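Local coordinates for BILBO1_N domain-containing protein (Trypanosoma brucei equiperdum, PDB 7A1I), which probably acts as a BILBO1-type cytoskeletal scaffold of the trypanosome flagellar pocket collar, here represented by its ubiquitin-like N-terminal domain, at residues I8-D13 against T41-Y46; T12-E17 against K50-A55; L21-D26 against S33-Y38; Y46-L49 against R54-A57; Q85-Q90 against A98-P103. All coordinates share one frame; numbering follows the deposited sequence.

Contact 1 of 5, residues I8-D13 against T41-Y46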
# COMPACT_ATOMS: atom_id res chain seq x y z
N ILE A 8 -6.30 -5.40 -5.04
CA ILE A 8 -6.02 -4.37 -4.05
C ILE A 8 -4.69 -3.72 -4.41
O ILE A 8 -3.69 -4.42 -4.63
CB ILE A 8 -5.95 -4.93 -2.62
CG1 ILE A 8 -7.18 -5.81 -2.27
CG2 ILE A 8 -5.77 -3.79 -1.61
CD1 ILE A 8 -8.44 -5.04 -1.97
N CYS A 9 -4.67 -2.39 -4.49
CA CYS A 9 -3.43 -1.65 -4.65
C CYS A 9 -2.98 -1.10 -3.31
O CYS A 9 -3.80 -0.72 -2.47
CB CYS A 9 -3.56 -0.50 -5.65
SG CYS A 9 -3.88 -1.00 -7.33
N VAL A 10 -1.66 -1.07 -3.12
CA VAL A 10 -1.03 -0.67 -1.87
C VAL A 10 0.11 0.27 -2.23
O VAL A 10 0.97 -0.09 -3.05
CB VAL A 10 -0.49 -1.86 -1.08
CG1 VAL A 10 0.10 -1.40 0.23
CG2 VAL A 10 -1.64 -2.88 -0.84
N ALA A 11 0.10 1.48 -1.67
CA ALA A 11 1.14 2.46 -2.02
C ALA A 11 1.85 2.91 -0.75
O ALA A 11 1.35 2.69 0.37
CB ALA A 11 0.57 3.66 -2.78
N THR A 12 3.05 3.46 -0.93
CA THR A 12 3.85 3.96 0.19
C THR A 12 4.91 4.91 -0.37
O THR A 12 5.09 5.01 -1.58
CB THR A 12 4.48 2.81 1.00
OG1 THR A 12 4.92 3.27 2.29
CG2 THR A 12 5.64 2.15 0.26
N ASP A 13 5.61 5.59 0.53
CA ASP A 13 6.64 6.55 0.16
C ASP A 13 8.01 5.90 0.08
O ASP A 13 8.41 5.16 0.98
CB ASP A 13 6.66 7.70 1.17
CG ASP A 13 7.62 8.82 0.79
OD1 ASP A 13 7.17 9.79 0.15
OD2 ASP A 13 8.82 8.73 1.15
N THR A 41 6.65 -7.59 2.91
CA THR A 41 7.63 -8.38 2.15
C THR A 41 7.97 -7.70 0.82
O THR A 41 9.16 -7.57 0.46
CB THR A 41 7.11 -9.79 1.88
OG1 THR A 41 6.84 -10.44 3.13
CG2 THR A 41 8.16 -10.61 1.13
N ALA A 42 6.94 -7.26 0.09
CA ALA A 42 7.12 -6.70 -1.25
C ALA A 42 7.90 -5.40 -1.20
O ALA A 42 8.77 -5.17 -2.04
CB ALA A 42 5.77 -6.48 -1.93
N PHE A 43 7.60 -4.53 -0.24
CA PHE A 43 8.30 -3.25 -0.20
C PHE A 43 9.70 -3.39 0.37
O PHE A 43 10.60 -2.63 -0.02
CB PHE A 43 7.50 -2.22 0.59
CG PHE A 43 6.34 -1.65 -0.17
CD1 PHE A 43 5.07 -1.66 0.38
CD2 PHE A 43 6.52 -1.12 -1.44
CE1 PHE A 43 3.99 -1.15 -0.32
CE2 PHE A 43 5.45 -0.60 -2.14
CZ PHE A 43 4.18 -0.62 -1.58
N ASN A 44 9.94 -4.34 1.27
CA ASN A 44 11.32 -4.58 1.65
C ASN A 44 12.15 -5.05 0.45
O ASN A 44 13.27 -4.58 0.24
CB ASN A 44 11.39 -5.58 2.79
CG ASN A 44 11.34 -4.92 4.15
OD1 ASN A 44 12.29 -4.27 4.56
ND2 ASN A 44 10.21 -5.08 4.86
N ASN A 45 11.59 -5.94 -0.38
CA ASN A 45 12.32 -6.34 -1.58
C ASN A 45 12.46 -5.19 -2.57
O ASN A 45 13.49 -5.06 -3.26
CB ASN A 45 11.62 -7.52 -2.26
CG ASN A 45 11.93 -8.84 -1.59
OD1 ASN A 45 13.00 -9.01 -1.00
ND2 ASN A 45 10.99 -9.78 -1.65
N TYR A 46 11.45 -4.33 -2.66
CA TYR A 46 11.56 -3.16 -3.53
C TYR A 46 12.69 -2.24 -3.06
O TYR A 46 13.58 -1.90 -3.85
CB TYR A 46 10.22 -2.42 -3.58
CG TYR A 46 10.24 -1.24 -4.53
CD1 TYR A 46 10.42 0.06 -4.06
CD2 TYR A 46 10.08 -1.43 -5.90
CE1 TYR A 46 10.46 1.14 -4.95
CE2 TYR A 46 10.10 -0.35 -6.78
CZ TYR A 46 10.27 0.93 -6.29
OH TYR A 46 10.30 1.99 -7.17
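F43 drops from helix 32-50 onto T12 and V10 of strand 6-14, the kind of helix-on-sheet packing that builds the core of a ubiquitin-like beta-grasp fold. The helix segment crosses the strand at -45°, with axes 10.7 Å apart, a gap that an aromatic ring is long enough to fill. The tight part is the ring itself. V10 O lies at its edge, in plane, 3.6 Å from F43 CZ, while A11 adds only a glancing backbone contact. V10 CG1, anti to its own N (chi1 -177°), reaches F43 CE1 at a looser 3.9 Å, a branched apolar side chain suited to a buried strand face. Threonine suits the place because OG1 bonds to L88 O of the neighbouring strand while its methyl CG2 faces the ring. Away from the ring the helix becomes polar and partly exposed: N45, on the side turned from the strand, gives ND2 to L109 O and S111 O. On the buried side T12 CG2 makes a CH-pi contact, 3.5 Å from the F43 ring centroid and 6° off the ring normal.

Contact 2 of 5, residues T12-E17 against K50-A55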
# COMPACT_ATOMS: atom_id res chain seq x y z
N THR A 12 3.05 3.46 -0.93
CA THR A 12 3.85 3.96 0.19
C THR A 12 4.91 4.91 -0.37
O THR A 12 5.09 5.01 -1.58
CB THR A 12 4.48 2.81 1.00
OG1 THR A 12 4.92 3.27 2.29
CG2 THR A 12 5.64 2.15 0.26
N ASP A 13 5.61 5.59 0.53
CA ASP A 13 6.64 6.55 0.16
C ASP A 13 8.01 5.90 0.08
O ASP A 13 8.41 5.16 0.98
CB ASP A 13 6.66 7.70 1.17
CG ASP A 13 7.62 8.82 0.79
OD1 ASP A 13 7.17 9.79 0.15
OD2 ASP A 13 8.82 8.73 1.15
N CYS A 14 8.75 6.20 -0.98
CA CYS A 14 10.12 5.72 -1.16
C CYS A 14 10.97 6.93 -1.55
O CYS A 14 10.92 7.40 -2.70
CB CYS A 14 10.18 4.61 -2.20
SG CYS A 14 11.83 3.89 -2.36
N ASP A 15 11.70 7.44 -0.56
CA ASP A 15 12.62 8.57 -0.72
C ASP A 15 11.96 9.76 -1.40
O ASP A 15 12.56 10.43 -2.25
CB ASP A 15 13.88 8.12 -1.46
CG ASP A 15 14.87 7.44 -0.55
OD1 ASP A 15 14.56 7.29 0.65
OD2 ASP A 15 15.96 7.05 -1.03
N GLY A 16 10.71 10.03 -1.02
CA GLY A 16 9.96 11.16 -1.51
C GLY A 16 9.00 10.85 -2.64
O GLY A 16 8.06 11.62 -2.85
N GLU A 17 9.20 9.75 -3.36
CA GLU A 17 8.34 9.35 -4.47
C GLU A 17 7.34 8.30 -4.02
O GLU A 17 7.62 7.48 -3.15
CB GLU A 17 9.18 8.81 -5.63
CG GLU A 17 10.15 9.83 -6.23
CD GLU A 17 11.01 9.22 -7.32
OE1 GLU A 17 10.45 8.52 -8.20
OE2 GLU A 17 12.24 9.43 -7.30
N LYS A 50 16.12 -1.08 -5.11
CA LYS A 50 16.49 0.31 -5.36
C LYS A 50 17.77 0.73 -4.65
O LYS A 50 18.24 1.85 -4.86
CB LYS A 50 15.34 1.23 -4.96
CG LYS A 50 14.08 1.03 -5.78
CD LYS A 50 14.42 1.19 -7.27
CE LYS A 50 13.62 0.22 -8.14
NZ LYS A 50 13.89 0.43 -9.60
N GLY A 51 18.37 -0.16 -3.86
CA GLY A 51 19.59 0.14 -3.14
C GLY A 51 19.39 0.80 -1.79
O GLY A 51 20.35 1.31 -1.21
N ILE A 52 18.18 0.78 -1.27
CA ILE A 52 17.89 1.37 0.03
C ILE A 52 18.21 0.33 1.10
O ILE A 52 17.77 -0.82 1.01
CB ILE A 52 16.43 1.82 0.11
CG1 ILE A 52 16.22 2.97 -0.86
CG2 ILE A 52 16.06 2.24 1.53
CD1 ILE A 52 15.09 2.74 -1.82
N SER A 53 19.02 0.73 2.08
CA SER A 53 19.49 -0.20 3.11
C SER A 53 18.53 -0.32 4.29
O SER A 53 18.52 -1.36 4.96
CB SER A 53 20.86 0.23 3.61
OG SER A 53 20.90 1.64 3.78
N ARG A 54 17.75 0.72 4.58
CA ARG A 54 16.84 0.65 5.72
C ARG A 54 15.67 -0.28 5.42
O ARG A 54 15.27 -0.46 4.27
CB ARG A 54 16.33 2.03 6.10
CG ARG A 54 15.33 2.62 5.14
CD ARG A 54 14.98 4.06 5.50
NE ARG A 54 14.06 4.64 4.53
CZ ARG A 54 14.44 5.33 3.47
NH1 ARG A 54 15.73 5.53 3.24
NH2 ARG A 54 13.53 5.81 2.62
N ALA A 55 15.12 -0.87 6.47
CA ALA A 55 14.00 -1.78 6.33
C ALA A 55 12.69 -1.01 6.15
O ALA A 55 12.56 0.13 6.59
CB ALA A 55 13.89 -2.69 7.55
O HOH W 1 10.68 7.36 2.18
O HOH W 2 17.91 6.32 0.76
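The guanidinium of R54 meets D15 at its edge and has I52 CG2 over one face, 3.7 Å above the plane and toward the rim. At that edge the carboxylate, turned 32° from the guanidinium, presents OD1 alone. R54 NH2 gives it a short, straight bond of 2.7 Å (169°), in the guanidinium plane and nearly along the C-O axis of D15, whereas NH1 adds a weak second bond to the same oxygen. The bridge is single-pronged at the acid. D15 OD2 takes a proton from a water 2.7 Å away, which accepts weakly from R54 NH1.

The long arginine suits its place because its chain is extended from CG to NE, carrying the charge from the loop after helix 32-50 to the tip of the hairpin formed by strands 6-14 and 17-25. That tip is a type I' turn from C14 to E17, in which G16 has backbone angles that call for glycine. D13 supports it through an Asx motif: OD2 accepts from G16 N at 3.2 Å on the syn side, though 32° out of the carboxylate plane. A second water accepts from D15 N and, weakly, from R54 NH2. Below the polar layer, C14 SG packs on I52 CD1 at 3.5 Å, and both lean on F47 of the helix. G51, ending the helix in a Schellman motif, lets the chain turn back toward the hairpin. Charge and water outside with a small apolar pair inside imply a surface salt bridge that ties two loops together, its strength probably tempered by solvent.

Contact 3 of 5, residues L21-D26 against S33-Y38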
# COMPACT_ATOMS: atom_id res chain seq x y z
N LEU A 21 1.79 -0.75 -5.74
CA LEU A 21 1.80 -2.17 -6.10
C LEU A 21 0.39 -2.74 -6.15
O LEU A 21 -0.45 -2.42 -5.30
CB LEU A 21 2.60 -3.00 -5.08
CG LEU A 21 4.03 -2.57 -4.80
CD1 LEU A 21 4.66 -3.48 -3.74
CD2 LEU A 21 4.85 -2.59 -6.07
N ARG A 22 0.13 -3.62 -7.11
CA ARG A 22 -1.17 -4.28 -7.22
C ARG A 22 -1.03 -5.74 -6.81
O ARG A 22 -0.11 -6.43 -7.28
CB ARG A 22 -1.72 -4.18 -8.64
CG ARG A 22 -3.22 -4.40 -8.74
CD ARG A 22 -3.58 -5.85 -8.92
NE ARG A 22 -3.04 -6.39 -10.16
CZ ARG A 22 -3.68 -6.36 -11.32
NH1 ARG A 22 -4.89 -5.82 -11.39
NH2 ARG A 22 -3.12 -6.88 -12.40
N PHE A 23 -1.96 -6.22 -5.98
CA PHE A 23 -2.04 -7.61 -5.57
C PHE A 23 -3.39 -8.18 -5.99
O PHE A 23 -4.43 -7.52 -5.83
CB PHE A 23 -1.87 -7.77 -4.06
CG PHE A 23 -0.51 -7.38 -3.57
CD1 PHE A 23 -0.30 -6.15 -2.96
CD2 PHE A 23 0.57 -8.24 -3.72
CE1 PHE A 23 0.97 -5.78 -2.52
CE2 PHE A 23 1.84 -7.88 -3.30
CZ PHE A 23 2.05 -6.65 -2.70
N LEU A 24 -3.37 -9.38 -6.55
CA LEU A 24 -4.57 -10.08 -7.02
C LEU A 24 -4.86 -11.25 -6.08
O LEU A 24 -3.99 -12.10 -5.86
CB LEU A 24 -4.39 -10.59 -8.45
CG LEU A 24 -4.42 -9.52 -9.53
CD1 LEU A 24 -3.41 -9.86 -10.62
CD2 LEU A 24 -5.82 -9.39 -10.11
N PHE A 25 -6.07 -11.30 -5.55
CA PHE A 25 -6.49 -12.37 -4.66
C PHE A 25 -7.68 -13.11 -5.25
O PHE A 25 -8.31 -12.66 -6.20
CB PHE A 25 -6.85 -11.83 -3.27
CG PHE A 25 -5.73 -11.10 -2.60
CD1 PHE A 25 -4.88 -11.76 -1.73
CD2 PHE A 25 -5.52 -9.75 -2.87
CE1 PHE A 25 -3.83 -11.07 -1.12
CE2 PHE A 25 -4.48 -9.05 -2.27
CZ PHE A 25 -3.64 -9.71 -1.39
N ASP A 26 -7.98 -14.27 -4.65
CA ASP A 26 -9.16 -15.04 -5.02
C ASP A 26 -10.43 -14.22 -4.77
O ASP A 26 -10.43 -13.20 -4.08
CB ASP A 26 -9.23 -16.35 -4.23
CG ASP A 26 -7.94 -17.16 -4.30
OD1 ASP A 26 -7.14 -17.11 -3.34
OD2 ASP A 26 -7.72 -17.85 -5.32
N SER A 33 -4.51 -8.30 7.81
CA SER A 33 -3.19 -8.70 8.29
C SER A 33 -2.38 -9.38 7.19
O SER A 33 -1.17 -9.13 7.06
CB SER A 33 -3.31 -9.61 9.50
OG SER A 33 -3.76 -10.88 9.09
N ARG A 34 -3.03 -10.22 6.38
CA ARG A 34 -2.35 -10.85 5.26
C ARG A 34 -1.87 -9.82 4.25
O ARG A 34 -0.74 -9.90 3.76
CB ARG A 34 -3.28 -11.85 4.58
CG ARG A 34 -2.55 -12.82 3.65
CD ARG A 34 -1.79 -13.88 4.45
NE ARG A 34 -2.70 -14.76 5.18
CZ ARG A 34 -2.32 -15.66 6.08
NH1 ARG A 34 -1.03 -15.82 6.37
NH2 ARG A 34 -3.23 -16.41 6.69
N LEU A 35 -2.74 -8.87 3.91
CA LEU A 35 -2.36 -7.80 2.99
C LEU A 35 -1.16 -7.01 3.51
O LEU A 35 -0.27 -6.62 2.74
CB LEU A 35 -3.56 -6.88 2.75
CG LEU A 35 -3.23 -5.64 1.93
CD1 LEU A 35 -2.96 -6.03 0.47
CD2 LEU A 35 -4.39 -4.67 2.04
N LEU A 36 -1.12 -6.76 4.82
CA LEU A 36 0.00 -6.02 5.40
C LEU A 36 1.30 -6.83 5.36
O LEU A 36 2.37 -6.27 5.12
CB LEU A 36 -0.34 -5.59 6.83
CG LEU A 36 -1.42 -4.51 6.93
CD1 LEU A 36 -1.74 -4.17 8.39
CD2 LEU A 36 -1.09 -3.24 6.13
N ASN A 37 1.22 -8.14 5.62
CA ASN A 37 2.42 -8.98 5.55
C ASN A 37 2.95 -9.08 4.11
O ASN A 37 4.17 -8.99 3.89
CB ASN A 37 2.14 -10.39 6.10
CG ASN A 37 1.82 -10.38 7.60
OD1 ASN A 37 2.19 -9.46 8.33
ND2 ASN A 37 1.11 -11.40 8.05
N TYR A 38 2.06 -9.29 3.13
CA TYR A 38 2.47 -9.29 1.73
C TYR A 38 3.11 -7.96 1.34
O TYR A 38 4.15 -7.93 0.66
CB TYR A 38 1.27 -9.57 0.81
CG TYR A 38 0.78 -11.01 0.78
CD1 TYR A 38 -0.38 -11.34 0.09
CD2 TYR A 38 1.47 -12.02 1.43
CE1 TYR A 38 -0.84 -12.65 0.05
CE2 TYR A 38 1.01 -13.33 1.39
CZ TYR A 38 -0.14 -13.64 0.70
OH TYR A 38 -0.59 -14.94 0.66
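Y38 leaves helix 32-50 beside F23 and F25. Its CB lies 4.5 Å from F23 CE2, a loose apolar touch. With CG anti to the carbonyl carbon (chi1 -75°), the ring is carried toward the end of the strand, alongside F25. There CD1 approaches F25 CE1 at 3.7 Å, and CE1 comes to 3.6 Å of the same F25 CE1, so the two rings meet edge against edge as they slide past each other in opposite directions. R34 CG rests over one face of the tyrosine ring. A tyrosine fits this border, where the CD1-CE1 side of its ring joins the apolar layer while the residue stays partly exposed. Further in, L35 CD1 stands 4.2 Å from F25 CZ and 4.3 Å from F23 CD1, one methyl of the branched leucine touching both phenylalanines. No hydrogen bond crosses; side chains meet through apolar atoms, with Y38 O also beside F23 CZ. The strand and helix segments run at 134° to each other, their axes 10.9 Å apart at closest approach, joined by a short connection in which P30 touches F25. Strand 17-25 lies between strands 6-14 and 104-105, and L35 also packs on I8 and V10 of strand 6-14 and on V86 of strand 84-89.

Contact 4 of 5, residues Y46-L49 against R54-A57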
# COMPACT_ATOMS: atom_id res chain seq x y z
N TYR A 46 11.45 -4.33 -2.66
CA TYR A 46 11.56 -3.16 -3.53
C TYR A 46 12.69 -2.24 -3.06
O TYR A 46 13.58 -1.90 -3.85
CB TYR A 46 10.22 -2.42 -3.58
CG TYR A 46 10.24 -1.24 -4.53
CD1 TYR A 46 10.42 0.06 -4.06
CD2 TYR A 46 10.08 -1.43 -5.90
CE1 TYR A 46 10.46 1.14 -4.95
CE2 TYR A 46 10.10 -0.35 -6.78
CZ TYR A 46 10.27 0.93 -6.29
OH TYR A 46 10.30 1.99 -7.17
N PHE A 47 12.71 -1.91 -1.77
CA PHE A 47 13.79 -1.11 -1.20
C PHE A 47 15.15 -1.73 -1.50
O PHE A 47 16.10 -1.01 -1.84
CB PHE A 47 13.64 -0.96 0.32
CG PHE A 47 12.68 0.13 0.75
CD1 PHE A 47 11.73 0.64 -0.12
CD2 PHE A 47 12.76 0.65 2.05
CE1 PHE A 47 10.85 1.65 0.30
CE2 PHE A 47 11.88 1.65 2.48
CZ PHE A 47 10.93 2.15 1.61
N ARG A 48 15.27 -3.06 -1.37
CA ARG A 48 16.55 -3.71 -1.67
C ARG A 48 16.90 -3.56 -3.14
O ARG A 48 18.07 -3.38 -3.50
CB ARG A 48 16.54 -5.20 -1.31
CG ARG A 48 16.20 -5.52 0.13
CD ARG A 48 17.20 -4.96 1.12
NE ARG A 48 16.59 -4.94 2.44
CZ ARG A 48 16.12 -3.84 3.04
NH1 ARG A 48 16.24 -2.66 2.45
NH2 ARG A 48 15.55 -3.94 4.24
N LEU A 49 15.89 -3.64 -4.01
CA LEU A 49 16.12 -3.50 -5.45
C LEU A 49 16.63 -2.10 -5.79
O LEU A 49 17.47 -1.94 -6.69
CB LEU A 49 14.83 -3.81 -6.20
CG LEU A 49 14.86 -3.76 -7.72
CD1 LEU A 49 15.70 -4.90 -8.29
CD2 LEU A 49 13.44 -3.82 -8.26
N ARG A 54 17.75 0.72 4.58
CA ARG A 54 16.84 0.65 5.72
C ARG A 54 15.67 -0.28 5.42
O ARG A 54 15.27 -0.46 4.27
CB ARG A 54 16.33 2.03 6.10
CG ARG A 54 15.33 2.62 5.14
CD ARG A 54 14.98 4.06 5.50
NE ARG A 54 14.06 4.64 4.53
CZ ARG A 54 14.44 5.33 3.47
NH1 ARG A 54 15.73 5.53 3.24
NH2 ARG A 54 13.53 5.81 2.62
N ALA A 55 15.12 -0.87 6.47
CA ALA A 55 14.00 -1.78 6.33
C ALA A 55 12.69 -1.01 6.15
O ALA A 55 12.56 0.13 6.59
CB ALA A 55 13.89 -2.69 7.55
N PHE A 56 11.75 -1.63 5.44
CA PHE A 56 10.40 -1.10 5.35
C PHE A 56 9.53 -1.67 6.47
O PHE A 56 9.56 -2.88 6.73
CB PHE A 56 9.77 -1.43 3.99
CG PHE A 56 8.33 -1.04 3.90
CD1 PHE A 56 7.95 0.24 3.50
CD2 PHE A 56 7.33 -1.96 4.24
CE1 PHE A 56 6.61 0.60 3.45
CE2 PHE A 56 6.01 -1.62 4.18
CZ PHE A 56 5.64 -0.33 3.78
N ALA A 57 8.72 -0.82 7.09
CA ALA A 57 7.73 -1.30 8.04
C ALA A 57 6.52 -0.36 8.05
O ALA A 57 6.64 0.83 7.76
CB ALA A 57 8.30 -1.42 9.46
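F47 and F56 form a T-shaped (edge-to-face) pair where the C-terminal end of helix 32-50 is covered by the loop that follows it, within a ubiquitin-like domain. The edge of F56 points at the face of F47, with centroids 5.8 Å apart and planes at 87°. F56 CB lies over that same ring, toward the rim, 4.0 Å from F47 CE2. The setting of F56 owes much to its first torsion, CG anti to the backbone N (chi1 173°), which sends the ring inward while the backbone stays along the surface.

Around this apolar centre comes a polar layer made by the arginines. R54 O sits at the edge of F47, in plane, 3.5 Å from CD2. The R54 side chain passes its NE by F47 CE2 before its guanidinium goes on to D15. R48 suits an exposed helix position because its flexible chain, bent at chi2, can fold back over the loop: NH2 lies 3.4 Å from A55 CA, the small side chain allowing this close approach.

The second shell fixes both sides. N44 OD1, one turn before R48 in the helix, accepts from F56 N, and F43 of the same helix also meets the F56 ring. T12 and Q90 touch F56 as well. R48 NH1 has a further, weak bond to I52 O. R48 NH1 also gives R54 O a bond of 3.0 Å at 164°, in the plane of the guanidinium but above that of the carbonyl, with R48 NH2 adding a weak one at 3.5 Å.

Contact 5 of 5, residues Q85-Q90 against A98-P103. With NA (sodium ion), chain E; EDO (1,2-ethanediol), chain G.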
# COMPACT_ATOMS: atom_id res chain seq x y z
N GLN A 85 -7.64 1.18 -2.89
CA GLN A 85 -6.30 1.76 -2.83
C GLN A 85 -5.95 1.92 -1.35
O GLN A 85 -6.63 2.65 -0.61
CB GLN A 85 -6.21 3.11 -3.55
CG GLN A 85 -4.83 3.74 -3.45
CD GLN A 85 -3.78 3.01 -4.32
OE1 GLN A 85 -3.93 2.90 -5.54
NE2 GLN A 85 -2.74 2.49 -3.68
N VAL A 86 -4.90 1.25 -0.94
CA VAL A 86 -4.36 1.34 0.41
C VAL A 86 -3.11 2.20 0.39
O VAL A 86 -2.36 2.23 -0.60
CB VAL A 86 -4.06 -0.07 0.95
CG1 VAL A 86 -3.28 -0.00 2.26
CG2 VAL A 86 -5.39 -0.80 1.19
N TYR A 87 -2.89 2.93 1.49
CA TYR A 87 -1.65 3.68 1.69
C TYR A 87 -1.06 3.30 3.04
O TYR A 87 -1.77 3.33 4.06
CB TYR A 87 -1.87 5.20 1.63
CG TYR A 87 -0.57 5.97 1.55
CD1 TYR A 87 -0.01 6.57 2.69
CD2 TYR A 87 0.09 6.13 0.33
CE1 TYR A 87 1.19 7.28 2.60
CE2 TYR A 87 1.29 6.84 0.24
CZ TYR A 87 1.83 7.40 1.37
OH TYR A 87 3.01 8.11 1.26
N LEU A 88 0.23 2.99 3.05
CA LEU A 88 0.96 2.58 4.25
C LEU A 88 1.89 3.69 4.70
O LEU A 88 2.73 4.17 3.92
CB LEU A 88 1.75 1.29 4.00
CG LEU A 88 0.90 0.12 3.51
CD1 LEU A 88 1.75 -1.13 3.27
CD2 LEU A 88 -0.26 -0.17 4.48
N PHE A 89 1.70 4.15 5.93
CA PHE A 89 2.62 5.07 6.57
C PHE A 89 3.77 4.29 7.19
O PHE A 89 3.61 3.14 7.61
CB PHE A 89 1.91 5.92 7.62
CG PHE A 89 0.89 6.85 7.05
CD1 PHE A 89 1.30 7.97 6.33
CD2 PHE A 89 -0.47 6.61 7.22
CE1 PHE A 89 0.37 8.83 5.78
CE2 PHE A 89 -1.41 7.48 6.69
CZ PHE A 89 -0.98 8.60 5.96
N GLN A 90 4.95 4.92 7.24
CA GLN A 90 6.13 4.31 7.83
C GLN A 90 6.65 5.14 9.00
O GLN A 90 6.43 6.35 9.06
CB GLN A 90 7.26 4.16 6.80
CG GLN A 90 6.90 3.40 5.55
CD GLN A 90 7.98 3.57 4.49
OE1 GLN A 90 9.14 3.22 4.72
NE2 GLN A 90 7.62 4.11 3.33
N ALA A 98 1.71 13.48 -2.48
CA ALA A 98 2.03 13.52 -3.91
C ALA A 98 1.12 12.53 -4.62
O ALA A 98 0.45 11.71 -3.99
CB ALA A 98 3.50 13.19 -4.16
N ALA A 99 1.12 12.60 -5.94
CA ALA A 99 0.27 11.74 -6.74
C ALA A 99 0.69 10.28 -6.59
O ALA A 99 1.88 9.96 -6.62
CB ALA A 99 0.32 12.15 -8.21
N ILE A 100 -0.28 9.40 -6.42
CA ILE A 100 -0.03 7.96 -6.38
C ILE A 100 -0.05 7.45 -7.82
O ILE A 100 -1.04 7.66 -8.52
CB ILE A 100 -1.05 7.22 -5.51
CG1 ILE A 100 -0.92 7.69 -4.05
CG2 ILE A 100 -0.80 5.75 -5.60
CD1 ILE A 100 -2.07 7.20 -3.15
N PRO A 101 1.01 6.80 -8.29
CA PRO A 101 1.07 6.39 -9.69
C PRO A 101 0.31 5.10 -9.96
O PRO A 101 -0.20 4.43 -9.06
CB PRO A 101 2.56 6.19 -9.93
CG PRO A 101 3.11 5.85 -8.61
CD PRO A 101 2.28 6.55 -7.58
N GLU A 102 0.24 4.76 -11.25
CA GLU A 102 -0.22 3.45 -11.66
C GLU A 102 0.62 2.39 -10.95
O GLU A 102 1.80 2.60 -10.69
CB GLU A 102 -0.06 3.27 -13.17
CG GLU A 102 -0.61 4.38 -14.04
CD GLU A 102 -2.12 4.40 -14.11
OE1 GLU A 102 -2.68 5.46 -14.46
OE2 GLU A 102 -2.74 3.34 -13.86
N PRO A 103 0.03 1.25 -10.62
CA PRO A 103 0.77 0.24 -9.87
C PRO A 103 1.63 -0.64 -10.77
O PRO A 103 1.28 -0.96 -11.90
CB PRO A 103 -0.34 -0.59 -9.22
CG PRO A 103 -1.48 -0.50 -10.22
CD PRO A 103 -1.40 0.91 -10.76
NA NA E . 4.35 7.96 10.43
C1 EDO G . 3.25 1.18 -13.70
O1 EDO G . 3.64 0.12 -14.58
C2 EDO G . 4.24 2.32 -13.82
O2 EDO G . 3.97 3.31 -12.81
O HOH W 3 2.42 7.05 10.88
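I100 meets Y87 and Q85 because its CG1 arm is stretched out (chi2 169°), carrying CD1 to the tyrosine while CG2 is left for the glutamine. Y87 and Q85 project from the same side of strand 84-89, and chi1 of -168° lays the tyrosine ring toward I100. I100 CD1 then stands 4.2 Å from Y87 CD2, obliquely to the ring, and I100 CG2 lies 4.2 Å from Q85 OE1. Both are ordinary packing distances, and no hydrogen bond crosses between the segments.

The polar ends find partners in their own strand and in neighbouring parts of the chain. Q85 NE2 folds back to V86 O, 3.1 Å and 163°, nearly in the amide plane but tilted from the carbonyl plane, and also donates to N20 OD1, so the amide is held while OE1 lies beside I100 CG2. Y87 OH is tied to D95 and K18, which holds the far end of the ring. Isoleucine fits the loop because its two branches can touch two neighbours at once. At the edges, Q90 O coordinates a sodium ion at a long 3.0 Å. E102 O accepts a 3.1 Å bond from O2 of 1,2-ethanediol, probably a crystallisation additive.

V86 and L88, alternating with these residues, pack toward helix 32-50, so Q85, Y87 and I100 line the opposite face of the sheet. The chain of another protein packs on all three and makes backbone hydrogen bonds with A98 and I100, consistent with a partner-binding surface on the helix-free face of a ubiquitin-like beta-grasp sheet.

Contacts 1, 3 and 4 all use helix 32-50: contact 1 near its middle, at the centre of the domain, contact 3 toward its start and contact 4 at its end. Contacts 1 and 3 are apolar joins between helix and sheet. In contact 4 the packing turns partly polar as the chain leaves the core, and contact 2, about 6 Å away between centres, completes the change with a hydrated salt bridge at the hairpin tip, R54 serving both. Contacts 1 and 5 are buried, contacts 2, 3 and 4 only partly, and contact 5 lies on the other face of the sheet. D13 O bonds Q90 NE2, joining the strands beneath contacts 1, 2 and 5.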